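Local coordinates for polysaccharide biosynthesis protein CapD (Bacillus thuringiensis HD-771, PDB 6BWC) that probably acts as an NADP-dependent short-chain dehydrogenase-type enzyme on UDP-N-acetylglucosamine in the biosynthesis of CMP-pseudaminic acid, a sugar donor for flagellin glycosylation, at residues C[166-171]-C[224-229]; C[202-207]-C[232-237]; C[270-275]-C[313-318]. The protein carries 2 engineered substitutions. One frame throughout, in Å; residues are numbered along the deposited sequence.

Contact 1: residues C[166-171]-C[224-229]. With UD1 (uridine-diphosphate-N-acetylglucosamine), chain O.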
# COMPACT_ATOMS: atom_id res chain seq x y z
N SER C 166 -10.28 7.57 -26.93
CA SER C 166 -9.60 6.38 -27.40
C SER C 166 -9.44 6.38 -28.92
O SER C 166 -10.29 6.82 -29.67
CB SER C 166 -10.35 5.15 -26.93
OG SER C 166 -10.11 4.94 -25.55
N VAL C 167 -8.30 5.88 -29.36
CA VAL C 167 -8.01 5.61 -30.76
C VAL C 167 -8.03 4.08 -30.80
O VAL C 167 -8.19 3.48 -29.74
CB VAL C 167 -6.68 6.32 -31.09
CG1 VAL C 167 -5.68 5.43 -31.77
CG2 VAL C 167 -6.95 7.56 -31.91
N ARG C 168 -7.95 3.42 -31.96
CA ARG C 168 -8.05 1.94 -31.98
C ARG C 168 -7.37 1.36 -33.21
O ARG C 168 -7.84 1.51 -34.34
CB ARG C 168 -9.53 1.52 -31.90
CG ARG C 168 -9.83 0.13 -31.32
CD ARG C 168 -11.31 -0.23 -31.54
NE ARG C 168 -12.21 0.02 -30.39
CZ ARG C 168 -13.54 -0.15 -30.38
NH1 ARG C 168 -14.20 -0.56 -31.46
NH2 ARG C 168 -14.24 0.08 -29.29
N PHE C 169 -6.26 0.69 -32.96
CA PHE C 169 -5.33 0.28 -34.02
C PHE C 169 -5.58 -1.15 -34.50
O PHE C 169 -6.16 -1.98 -33.79
CB PHE C 169 -3.86 0.29 -33.50
CG PHE C 169 -3.32 1.64 -33.06
CD1 PHE C 169 -2.31 1.67 -32.10
CD2 PHE C 169 -3.76 2.84 -33.58
CE1 PHE C 169 -1.75 2.87 -31.68
CE2 PHE C 169 -3.21 4.05 -33.17
CZ PHE C 169 -2.20 4.06 -32.20
N GLY C 170 -5.08 -1.43 -35.70
CA GLY C 170 -4.80 -2.80 -36.12
C GLY C 170 -3.31 -2.98 -36.28
O GLY C 170 -2.55 -2.08 -36.01
N ASN C 171 -2.91 -4.15 -36.75
CA ASN C 171 -1.51 -4.54 -36.69
C ASN C 171 -0.64 -3.48 -37.31
O ASN C 171 -0.77 -3.21 -38.47
CB ASN C 171 -1.26 -5.88 -37.39
CG ASN C 171 -1.98 -7.01 -36.71
OD1 ASN C 171 -3.19 -6.93 -36.47
ND2 ASN C 171 -1.25 -8.07 -36.39
N GLY C 224 -14.55 11.22 -25.02
CA GLY C 224 -15.36 10.03 -24.88
C GLY C 224 -15.57 9.27 -26.18
O GLY C 224 -16.23 8.22 -26.18
N GLU C 225 -15.02 9.78 -27.28
CA GLU C 225 -15.18 9.14 -28.58
C GLU C 225 -14.09 8.13 -28.80
O GLU C 225 -13.14 8.04 -28.00
CB GLU C 225 -15.27 10.13 -29.74
CG GLU C 225 -14.22 11.21 -29.81
CD GLU C 225 -14.84 12.57 -30.00
OE1 GLU C 225 -14.55 13.46 -29.17
OE2 GLU C 225 -15.64 12.76 -30.96
N THR C 226 -14.26 7.33 -29.86
CA THR C 226 -13.30 6.31 -30.26
C THR C 226 -13.06 6.42 -31.77
O THR C 226 -13.97 6.18 -32.54
CB THR C 226 -13.78 4.89 -29.85
OG1 THR C 226 -13.91 4.83 -28.42
CG2 THR C 226 -12.80 3.80 -30.31
N PHE C 227 -11.85 6.79 -32.17
CA PHE C 227 -11.50 6.84 -33.60
C PHE C 227 -10.91 5.51 -34.14
O PHE C 227 -9.99 4.96 -33.55
CB PHE C 227 -10.50 7.97 -33.84
CG PHE C 227 -11.02 9.34 -33.52
CD1 PHE C 227 -10.94 9.85 -32.24
CD2 PHE C 227 -11.56 10.13 -34.51
CE1 PHE C 227 -11.41 11.13 -31.96
CE2 PHE C 227 -12.05 11.40 -34.23
CZ PHE C 227 -11.97 11.90 -32.95
N ILE C 228 -11.44 5.01 -35.26
CA ILE C 228 -10.86 3.84 -35.95
C ILE C 228 -10.68 4.12 -37.44
O ILE C 228 -11.55 4.69 -38.10
CB ILE C 228 -11.71 2.55 -35.83
CG1 ILE C 228 -12.26 2.37 -34.42
CG2 ILE C 228 -10.89 1.32 -36.27
CD1 ILE C 228 -13.66 2.92 -34.26
N LEU C 229 -9.56 3.66 -37.96
CA LEU C 229 -9.12 4.00 -39.30
C LEU C 229 -9.59 2.92 -40.24
O LEU C 229 -9.62 1.75 -39.86
CB LEU C 229 -7.59 4.06 -39.29
CG LEU C 229 -6.91 4.86 -40.40
CD1 LEU C 229 -7.25 6.36 -40.34
CD2 LEU C 229 -5.40 4.64 -40.30
C1' UD1 O . -0.73 -7.16 -32.92
C2' UD1 O . -0.46 -6.42 -31.62
C3' UD1 O . -1.69 -6.41 -30.71
C4' UD1 O . -2.94 -5.97 -31.46
C5' UD1 O . -3.04 -6.57 -32.87
C6' UD1 O . -4.11 -5.82 -33.68
C7' UD1 O . 1.94 -6.77 -31.18
C8' UD1 O . 2.96 -7.68 -30.54
N2' UD1 O . 0.66 -7.03 -30.92
O1' UD1 O . -1.14 -8.49 -32.65
O3' UD1 O . -1.42 -5.55 -29.59
O4' UD1 O . -4.10 -6.32 -30.73
O5' UD1 O . -1.79 -6.52 -33.58
O6' UD1 O . -4.85 -6.70 -34.53
O7' UD1 O . 2.31 -5.88 -31.95
N1 UD1 O . 2.35 -15.31 -36.37
C2 UD1 O . 3.05 -16.40 -36.96
N3 UD1 O . 4.20 -16.83 -36.42
C4 UD1 O . 4.72 -16.25 -35.31
C5 UD1 O . 4.08 -15.18 -34.72
C6 UD1 O . 2.90 -14.71 -35.28
O2 UD1 O . 2.61 -16.99 -37.97
O4 UD1 O . 5.79 -16.64 -34.82
C1B UD1 O . 1.07 -14.82 -36.92
C2B UD1 O . -0.05 -14.60 -35.90
O2' UD1 O . -0.81 -15.78 -35.66
C3B UD1 O . -0.87 -13.47 -36.49
C4B UD1 O . 0.18 -12.69 -37.26
O4B UD1 O . 1.29 -13.55 -37.48
O3B UD1 O . -1.89 -13.87 -37.41
C5B UD1 O . 0.65 -11.44 -36.54
O5B UD1 O . 1.31 -11.69 -35.29
PA UD1 O . 1.91 -10.39 -34.56
O1A UD1 O . 2.84 -10.73 -33.43
O2A UD1 O . 2.41 -9.37 -35.59
O3A UD1 O . 0.64 -9.53 -34.07
PB UD1 O . -0.85 -9.85 -33.51
O1B UD1 O . -0.78 -10.95 -32.47
O2B UD1 O . -1.92 -9.98 -34.59
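S166 and T226 are neighbours in the parallel part of the Rossmann-type sheet, where strand 163-169 lies between strands 123-129 and 226-229. The axes of the two short segments approach to 4.6 Å. S166 N donates to E225 O at 3.1 Å, an almost straight bond of 168°. S166 O receives F227 N at 2.9 Å, and the CA-H of T226 also faces this oxygen. On the face of V167 and F227, V167 CG2 rests on F227 CB at 4.1 Å, and A217 of helix 207-220 touches both residues; branched and aromatic carbons suit this buried layer.

On the opposite face, R168 has CG anti to its backbone N (chi1 -154°), and its chain lies beside that of I228. There R168 CB meets I228 CG1 at 3.8 Å. The methyl CG2 of T226 sits 3.6 Å above the guanidinium plane, toward its rim. R168 NH2 forms salt bridges with E147 and E280.

Beyond the strand, G170 leads to N171, whose amide can both accept and donate: OD1 takes UD1 O6' at 2.6 Å and ND2 gives to UD1 O2B at 2.7 Å. F169, G170 and N171 also touch NADP. The carboxylates of E147 and E280 probably offset the charge of the buried guanidinium, while the single amide of N171 ties the sugar hydroxyl to the diphosphate.

Contact 2: residues C[202-207]-C[232-237]. With UD1 (uridine-diphosphate-N-acetylglucosamine), chain O.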
# COMPACT_ATOMS: atom_id res chain seq x y z
N ARG C 202 -5.98 -10.33 -40.98
CA ARG C 202 -5.73 -9.24 -40.02
C ARG C 202 -5.89 -7.87 -40.66
O ARG C 202 -5.41 -7.65 -41.78
CB ARG C 202 -4.29 -9.35 -39.48
CG ARG C 202 -3.98 -10.47 -38.48
CD ARG C 202 -4.44 -10.12 -37.07
NE ARG C 202 -4.05 -11.15 -36.09
CZ ARG C 202 -4.74 -12.25 -35.79
NH1 ARG C 202 -5.90 -12.52 -36.40
NH2 ARG C 202 -4.28 -13.09 -34.89
N PHE C 203 -6.54 -6.93 -39.95
CA PHE C 203 -6.47 -5.50 -40.33
C PHE C 203 -5.07 -4.98 -40.02
O PHE C 203 -4.60 -5.16 -38.91
CB PHE C 203 -7.47 -4.66 -39.53
CG PHE C 203 -8.88 -4.74 -40.04
CD1 PHE C 203 -9.84 -5.48 -39.37
CD2 PHE C 203 -9.25 -4.03 -41.17
CE1 PHE C 203 -11.15 -5.53 -39.83
CE2 PHE C 203 -10.56 -4.08 -41.64
CZ PHE C 203 -11.50 -4.83 -40.97
N MET C 204 -4.42 -4.34 -40.99
CA MET C 204 -3.05 -3.83 -40.80
C MET C 204 -2.89 -2.37 -41.30
O MET C 204 -3.39 -2.01 -42.37
CB MET C 204 -2.01 -4.75 -41.49
CG MET C 204 -2.14 -6.23 -41.12
SD MET C 204 -0.77 -7.39 -41.36
CE MET C 204 0.60 -6.59 -40.58
N MET C 205 -2.19 -1.55 -40.49
CA MET C 205 -1.97 -0.12 -40.77
C MET C 205 -0.47 0.19 -40.78
O MET C 205 0.33 -0.57 -40.25
CB MET C 205 -2.74 0.76 -39.76
CG MET C 205 -2.21 0.76 -38.34
SD MET C 205 -3.38 1.32 -37.06
CE MET C 205 -3.77 2.95 -37.70
N THR C 206 -0.10 1.30 -41.42
CA THR C 206 1.29 1.81 -41.40
C THR C 206 1.63 2.55 -40.06
O THR C 206 0.76 2.90 -39.25
CB THR C 206 1.59 2.74 -42.63
OG1 THR C 206 0.87 3.97 -42.54
CG2 THR C 206 1.25 2.04 -43.98
N LEU C 207 2.91 2.77 -39.83
CA LEU C 207 3.32 3.51 -38.66
C LEU C 207 2.76 4.92 -38.70
O LEU C 207 2.32 5.41 -37.68
CB LEU C 207 4.84 3.55 -38.59
CG LEU C 207 5.55 4.22 -37.43
CD1 LEU C 207 4.96 3.80 -36.10
CD2 LEU C 207 7.03 3.86 -37.48
N PRO C 232 -6.80 -1.79 -44.54
CA PRO C 232 -6.85 -2.92 -45.44
C PRO C 232 -6.60 -4.25 -44.73
O PRO C 232 -5.76 -4.34 -43.82
CB PRO C 232 -5.69 -2.62 -46.39
CG PRO C 232 -4.71 -1.89 -45.53
CD PRO C 232 -5.57 -1.00 -44.70
N VAL C 233 -7.32 -5.28 -45.18
CA VAL C 233 -7.18 -6.65 -44.68
C VAL C 233 -5.98 -7.32 -45.30
O VAL C 233 -5.67 -7.10 -46.47
CB VAL C 233 -8.45 -7.48 -44.93
CG1 VAL C 233 -8.20 -8.98 -44.92
CG2 VAL C 233 -9.48 -7.12 -43.89
N ILE C 234 -5.28 -8.12 -44.50
CA ILE C 234 -4.17 -8.89 -44.99
C ILE C 234 -4.32 -10.34 -44.60
O ILE C 234 -4.66 -10.66 -43.46
CB ILE C 234 -2.85 -8.30 -44.52
CG1 ILE C 234 -2.63 -7.02 -45.35
CG2 ILE C 234 -1.71 -9.29 -44.68
CD1 ILE C 234 -1.45 -6.18 -44.93
N SER C 235 -4.09 -11.20 -45.60
CA SER C 235 -4.02 -12.63 -45.41
C SER C 235 -2.62 -12.95 -44.93
O SER C 235 -1.64 -12.33 -45.36
CB SER C 235 -4.31 -13.37 -46.71
OG SER C 235 -3.65 -14.64 -46.74
N LEU C 236 -2.53 -13.91 -44.02
CA LEU C 236 -1.25 -14.34 -43.50
C LEU C 236 -0.61 -15.30 -44.48
O LEU C 236 0.61 -15.48 -44.44
CB LEU C 236 -1.43 -15.01 -42.13
CG LEU C 236 -0.16 -15.49 -41.42
CD1 LEU C 236 0.85 -14.35 -41.29
CD2 LEU C 236 -0.51 -16.05 -40.06
N ASN C 237 -1.42 -15.92 -45.33
CA ASN C 237 -0.94 -16.81 -46.40
C ASN C 237 -0.07 -15.98 -47.34
O ASN C 237 1.10 -16.28 -47.55
CB ASN C 237 -2.12 -17.49 -47.15
CG ASN C 237 -1.81 -18.94 -47.60
OD1 ASN C 237 -0.66 -19.31 -47.91
ND2 ASN C 237 -2.85 -19.76 -47.63
C1' UD1 O . -0.73 -7.16 -32.92
C2' UD1 O . -0.46 -6.42 -31.62
C3' UD1 O . -1.69 -6.41 -30.71
C4' UD1 O . -2.94 -5.97 -31.46
C5' UD1 O . -3.04 -6.57 -32.87
C6' UD1 O . -4.11 -5.82 -33.68
C7' UD1 O . 1.94 -6.77 -31.18
C8' UD1 O . 2.96 -7.68 -30.54
N2' UD1 O . 0.66 -7.03 -30.92
O1' UD1 O . -1.14 -8.49 -32.65
O3' UD1 O . -1.42 -5.55 -29.59
O4' UD1 O . -4.10 -6.32 -30.73
O5' UD1 O . -1.79 -6.52 -33.58
O6' UD1 O . -4.85 -6.70 -34.53
O7' UD1 O . 2.31 -5.88 -31.95
N1 UD1 O . 2.35 -15.31 -36.37
C2 UD1 O . 3.05 -16.40 -36.96
N3 UD1 O . 4.20 -16.83 -36.42
C4 UD1 O . 4.72 -16.25 -35.31
C5 UD1 O . 4.08 -15.18 -34.72
C6 UD1 O . 2.90 -14.71 -35.28
O2 UD1 O . 2.61 -16.99 -37.97
O4 UD1 O . 5.79 -16.64 -34.82
C1B UD1 O . 1.07 -14.82 -36.92
C2B UD1 O . -0.05 -14.60 -35.90
O2' UD1 O . -0.81 -15.78 -35.66
C3B UD1 O . -0.87 -13.47 -36.49
C4B UD1 O . 0.18 -12.69 -37.26
O4B UD1 O . 1.29 -13.55 -37.48
O3B UD1 O . -1.89 -13.87 -37.41
C5B UD1 O . 0.65 -11.44 -36.54
O5B UD1 O . 1.31 -11.69 -35.29
PA UD1 O . 1.91 -10.39 -34.56
O1A UD1 O . 2.84 -10.73 -33.43
O2A UD1 O . 2.41 -9.37 -35.59
O3A UD1 O . 0.64 -9.53 -34.07
PB UD1 O . -0.85 -9.85 -33.51
O1B UD1 O . -0.78 -10.95 -32.47
O2B UD1 O . -1.92 -9.98 -34.59
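With CG of F203 anti to its carbonyl carbon (chi1 -79°) and the CG2 branch of V233 likewise anti, the two meet on one face of the sheet. This methyl lies over one face of the phenyl ring, 4.2 Å from the centroid and 20° off the normal, a CH-pi contact offset toward the rim. In R202 it is chi2, at -79°, that bends the chain and carries CD toward the diphosphate of UD1. NE donates to UD1 O2B at 2.9 Å, with the oxygen in the guanidinium plane, whereas the ribose hydroxyl O3B stands above one face. A flat cation with several N-H groups suits this place beside a diphosphate.

The backbones are antiparallel neighbours. R202 and I234 form a hydrogen-bonded pair, R202 N to I234 O at 2.8 Å and I234 N back to R202 O at 2.8 Å; F203 and V233 are the non-hydrogen-bonded pair that follows. P232 has no N-H to give, yet its carbonyl O accepts M204 N at 3.1 Å. The side chains of M204 and I234 cross at about a right angle, M204 CB meeting I234 CD1 at 3.8 Å, and the flexible thioether SD reaches the same methyl.

S235, the last residue of the strand, is also the N-cap of helix 236-251: its OG accepts N237 N weakly and D238 N as well. L236 CD2 then comes within 3.7 Å of UD1 C1B. Strand 171-172 completes a small three-stranded mixed sheet, consistent with the nucleotide-sugar-binding region that extended short-chain dehydrogenases add to their Rossmann fold.

Contact 3: residues C[270-275]-C[313-318]. With UD1 (uridine-diphosphate-N-acetylglucosamine), chain O.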
# COMPACT_ATOMS: atom_id res chain seq x y z
N LYS C 270 -7.00 -14.89 -31.87
CA LYS C 270 -8.22 -14.79 -32.68
C LYS C 270 -7.87 -15.01 -34.16
O LYS C 270 -6.74 -14.74 -34.60
CB LYS C 270 -8.81 -13.38 -32.52
CG LYS C 270 -10.32 -13.25 -32.62
CD LYS C 270 -10.71 -11.82 -32.27
CE LYS C 270 -12.17 -11.59 -32.53
NZ LYS C 270 -12.51 -10.21 -32.14
N MET C 271 -8.86 -15.47 -34.93
CA MET C 271 -8.66 -15.86 -36.34
C MET C 271 -8.64 -14.67 -37.28
O MET C 271 -7.87 -14.64 -38.24
CB MET C 271 -9.73 -16.85 -36.81
CG MET C 271 -9.47 -18.29 -36.39
SD MET C 271 -7.84 -18.84 -36.95
CE MET C 271 -7.63 -20.19 -35.82
N TYR C 272 -9.49 -13.71 -36.95
CA TYR C 272 -9.71 -12.47 -37.68
C TYR C 272 -9.77 -11.43 -36.58
O TYR C 272 -9.74 -11.78 -35.40
CB TYR C 272 -11.06 -12.51 -38.41
CG TYR C 272 -12.17 -12.95 -37.50
CD1 TYR C 272 -12.90 -12.01 -36.78
CD2 TYR C 272 -12.43 -14.31 -37.30
CE1 TYR C 272 -13.89 -12.41 -35.90
CE2 TYR C 272 -13.41 -14.72 -36.44
CZ TYR C 272 -14.14 -13.77 -35.73
OH TYR C 272 -15.13 -14.19 -34.87
N GLU C 273 -9.85 -10.15 -36.94
CA GLU C 273 -10.04 -9.09 -35.95
C GLU C 273 -11.27 -8.30 -36.37
O GLU C 273 -11.90 -8.65 -37.36
CB GLU C 273 -8.79 -8.22 -35.83
CG GLU C 273 -7.58 -8.92 -35.21
CD GLU C 273 -7.67 -9.20 -33.71
OE1 GLU C 273 -8.72 -8.89 -33.08
OE2 GLU C 273 -6.66 -9.73 -33.15
N GLU C 274 -11.64 -7.30 -35.58
CA GLU C 274 -12.85 -6.51 -35.82
C GLU C 274 -12.61 -5.05 -35.40
O GLU C 274 -11.95 -4.79 -34.41
CB GLU C 274 -14.06 -7.10 -35.06
CG GLU C 274 -14.31 -8.60 -35.25
CD GLU C 274 -15.51 -9.13 -34.47
OE1 GLU C 274 -15.34 -9.64 -33.34
OE2 GLU C 274 -16.65 -9.03 -34.98
N LEU C 275 -13.15 -4.11 -36.17
CA LEU C 275 -12.98 -2.67 -35.92
C LEU C 275 -13.98 -2.16 -34.88
O LEU C 275 -13.73 -1.12 -34.25
CB LEU C 275 -13.19 -1.86 -37.21
CG LEU C 275 -12.43 -2.27 -38.49
CD1 LEU C 275 -12.98 -1.49 -39.67
CD2 LEU C 275 -10.92 -2.06 -38.33
N PHE C 313 -21.21 -6.30 -39.72
CA PHE C 313 -20.09 -6.87 -39.02
C PHE C 313 -18.82 -6.55 -39.80
O PHE C 313 -18.54 -7.17 -40.82
CB PHE C 313 -20.30 -8.38 -38.83
CG PHE C 313 -21.59 -8.71 -38.11
CD1 PHE C 313 -21.61 -8.91 -36.74
CD2 PHE C 313 -22.81 -8.80 -38.81
CE1 PHE C 313 -22.81 -9.21 -36.08
CE2 PHE C 313 -24.01 -9.08 -38.15
CZ PHE C 313 -24.01 -9.29 -36.79
N TYR C 314 -18.06 -5.58 -39.28
CA TYR C 314 -16.76 -5.13 -39.83
C TYR C 314 -15.62 -6.03 -39.36
O TYR C 314 -14.89 -5.67 -38.43
CB TYR C 314 -16.47 -3.66 -39.43
CG TYR C 314 -17.39 -2.65 -40.10
CD1 TYR C 314 -16.97 -1.88 -41.18
CD2 TYR C 314 -18.69 -2.46 -39.65
CE1 TYR C 314 -17.81 -0.96 -41.78
CE2 TYR C 314 -19.55 -1.55 -40.24
CZ TYR C 314 -19.11 -0.80 -41.31
OH TYR C 314 -19.96 0.11 -41.90
N ARG C 315 -15.47 -7.18 -40.01
CA ARG C 315 -14.38 -8.12 -39.71
C ARG C 315 -13.36 -8.22 -40.81
O ARG C 315 -13.66 -7.91 -41.97
CB ARG C 315 -14.88 -9.54 -39.56
CG ARG C 315 -16.23 -9.73 -38.92
CD ARG C 315 -16.48 -11.23 -38.84
NE ARG C 315 -17.52 -11.47 -37.86
CZ ARG C 315 -17.66 -12.58 -37.16
NH1 ARG C 315 -16.83 -13.61 -37.34
NH2 ARG C 315 -18.66 -12.66 -36.29
N SER C 316 -12.19 -8.76 -40.45
CA SER C 316 -11.09 -9.06 -41.38
C SER C 316 -11.30 -10.30 -42.28
O SER C 316 -10.71 -10.36 -43.38
CB SER C 316 -9.73 -9.14 -40.64
OG SER C 316 -9.45 -10.38 -40.02
N ASP C 317 -12.10 -11.28 -41.83
CA ASP C 317 -12.56 -12.36 -42.72
C ASP C 317 -13.79 -11.99 -43.59
O ASP C 317 -14.16 -12.77 -44.49
CB ASP C 317 -12.80 -13.69 -41.96
CG ASP C 317 -13.92 -13.62 -40.89
OD1 ASP C 317 -14.16 -14.66 -40.23
OD2 ASP C 317 -14.55 -12.57 -40.65
N ASN C 318 -14.39 -10.81 -43.34
CA ASN C 318 -15.63 -10.35 -43.98
C ASN C 318 -15.41 -9.15 -44.89
O ASN C 318 -16.33 -8.36 -45.15
CB ASN C 318 -16.63 -9.96 -42.89
CG ASN C 318 -18.02 -9.65 -43.43
OD1 ASN C 318 -18.62 -10.46 -44.14
ND2 ASN C 318 -18.54 -8.47 -43.11
C1' UD1 O . -0.73 -7.16 -32.92
C2' UD1 O . -0.46 -6.42 -31.62
C3' UD1 O . -1.69 -6.41 -30.71
C4' UD1 O . -2.94 -5.97 -31.46
C5' UD1 O . -3.04 -6.57 -32.87
C6' UD1 O . -4.11 -5.82 -33.68
C7' UD1 O . 1.94 -6.77 -31.18
C8' UD1 O . 2.96 -7.68 -30.54
N2' UD1 O . 0.66 -7.03 -30.92
O1' UD1 O . -1.14 -8.49 -32.65
O3' UD1 O . -1.42 -5.55 -29.59
O4' UD1 O . -4.10 -6.32 -30.73
O5' UD1 O . -1.79 -6.52 -33.58
O6' UD1 O . -4.85 -6.70 -34.53
O7' UD1 O . 2.31 -5.88 -31.95
N1 UD1 O . 2.35 -15.31 -36.37
C2 UD1 O . 3.05 -16.40 -36.96
N3 UD1 O . 4.20 -16.83 -36.42
C4 UD1 O . 4.72 -16.25 -35.31
C5 UD1 O . 4.08 -15.18 -34.72
C6 UD1 O . 2.90 -14.71 -35.28
O2 UD1 O . 2.61 -16.99 -37.97
O4 UD1 O . 5.79 -16.64 -34.82
C1B UD1 O . 1.07 -14.82 -36.92
C2B UD1 O . -0.05 -14.60 -35.90
O2' UD1 O . -0.81 -15.78 -35.66
C3B UD1 O . -0.87 -13.47 -36.49
C4B UD1 O . 0.18 -12.69 -37.26
O4B UD1 O . 1.29 -13.55 -37.48
O3B UD1 O . -1.89 -13.87 -37.41
C5B UD1 O . 0.65 -11.44 -36.54
O5B UD1 O . 1.31 -11.69 -35.29
PA UD1 O . 1.91 -10.39 -34.56
O1A UD1 O . 2.84 -10.73 -33.43
O2A UD1 O . 2.41 -9.37 -35.59
O3A UD1 O . 0.64 -9.53 -34.07
PB UD1 O . -0.85 -9.85 -33.51
O1B UD1 O . -0.78 -10.95 -32.47
O2B UD1 O . -1.92 -9.98 -34.59
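S316 and E273 grip each other twice: E273 N donates to S316 OG at 3.1 Å, and S316 N returns a bond to E273 O, also at 3.1 Å. Two residues on, L275 N reaches Y314 O at 3.3 Å, nearly along the C=O axis. Serine suits its place because the hydroxyl can serve a backbone N-H and S201 OG together.

Y272 has CG between its backbone N and carbonyl carbon (chi1 50°), which sends the ring toward segment 313-318. D317 and R315 approach the same side of that ring. The carboxylate plane of D317 is within 17° of it, OD1 coming 3.4 Å from Y272 CD2, and R315 crosses the ring obliquely with its guanidinium turned by 23°. R315 NH1 is close to Y272 OH, but the angle is too poor for a hydrogen bond.

The touching parts run almost antiparallel and share a single beta bridge, E274 with R315, so two irregular loops are joined much as strand edges would be. Y314, just before the bridge, is the centre of an inverse gamma turn. Its CB packs on L275 CD1 at 4.1 Å, the two side chains crossing at about a right angle, while its ring meets F291 edge-to-face and its OH bonds to K310 O.

Farther out, E274 links two cations in a salt-bridge network. OE1 takes K270 NZ at 3.1 Å through its anti lone pair. OE2 is a long 3.9 Å from R315 NE and well out of the guanidinium plane, a pairing of charges alone. The ammonium of K270 is held in turn by the carbonyls of I133 and S134. On the pocket side, E273 turns from segment 313-318 and its CG lies 3.6 Å from UD1 O6'.

In the fold
All three contacts touch UD1. Contacts 1 and 2, with centres about 16 Å apart, interlock where N171 continues from strand 163-169: N171 N lies 2.9 Å from F203 O, a probable hydrogen bond. Their N171 ND2 and R202 NE share UD1 O2B. Contact 3 is about 15 Å from contact 1, centre to centre, and joins it through R168 NH1 and L275 O at 2.9 Å. It is closer to contact 2, at about 11 Å between centres, and there R202 NH1 probably bonds to K270 O at 3.0 Å. The Rossmann sheet, the small mixed sheet and the outer loops thus meet around the diphosphate and sugar, with NADP touching contact 1.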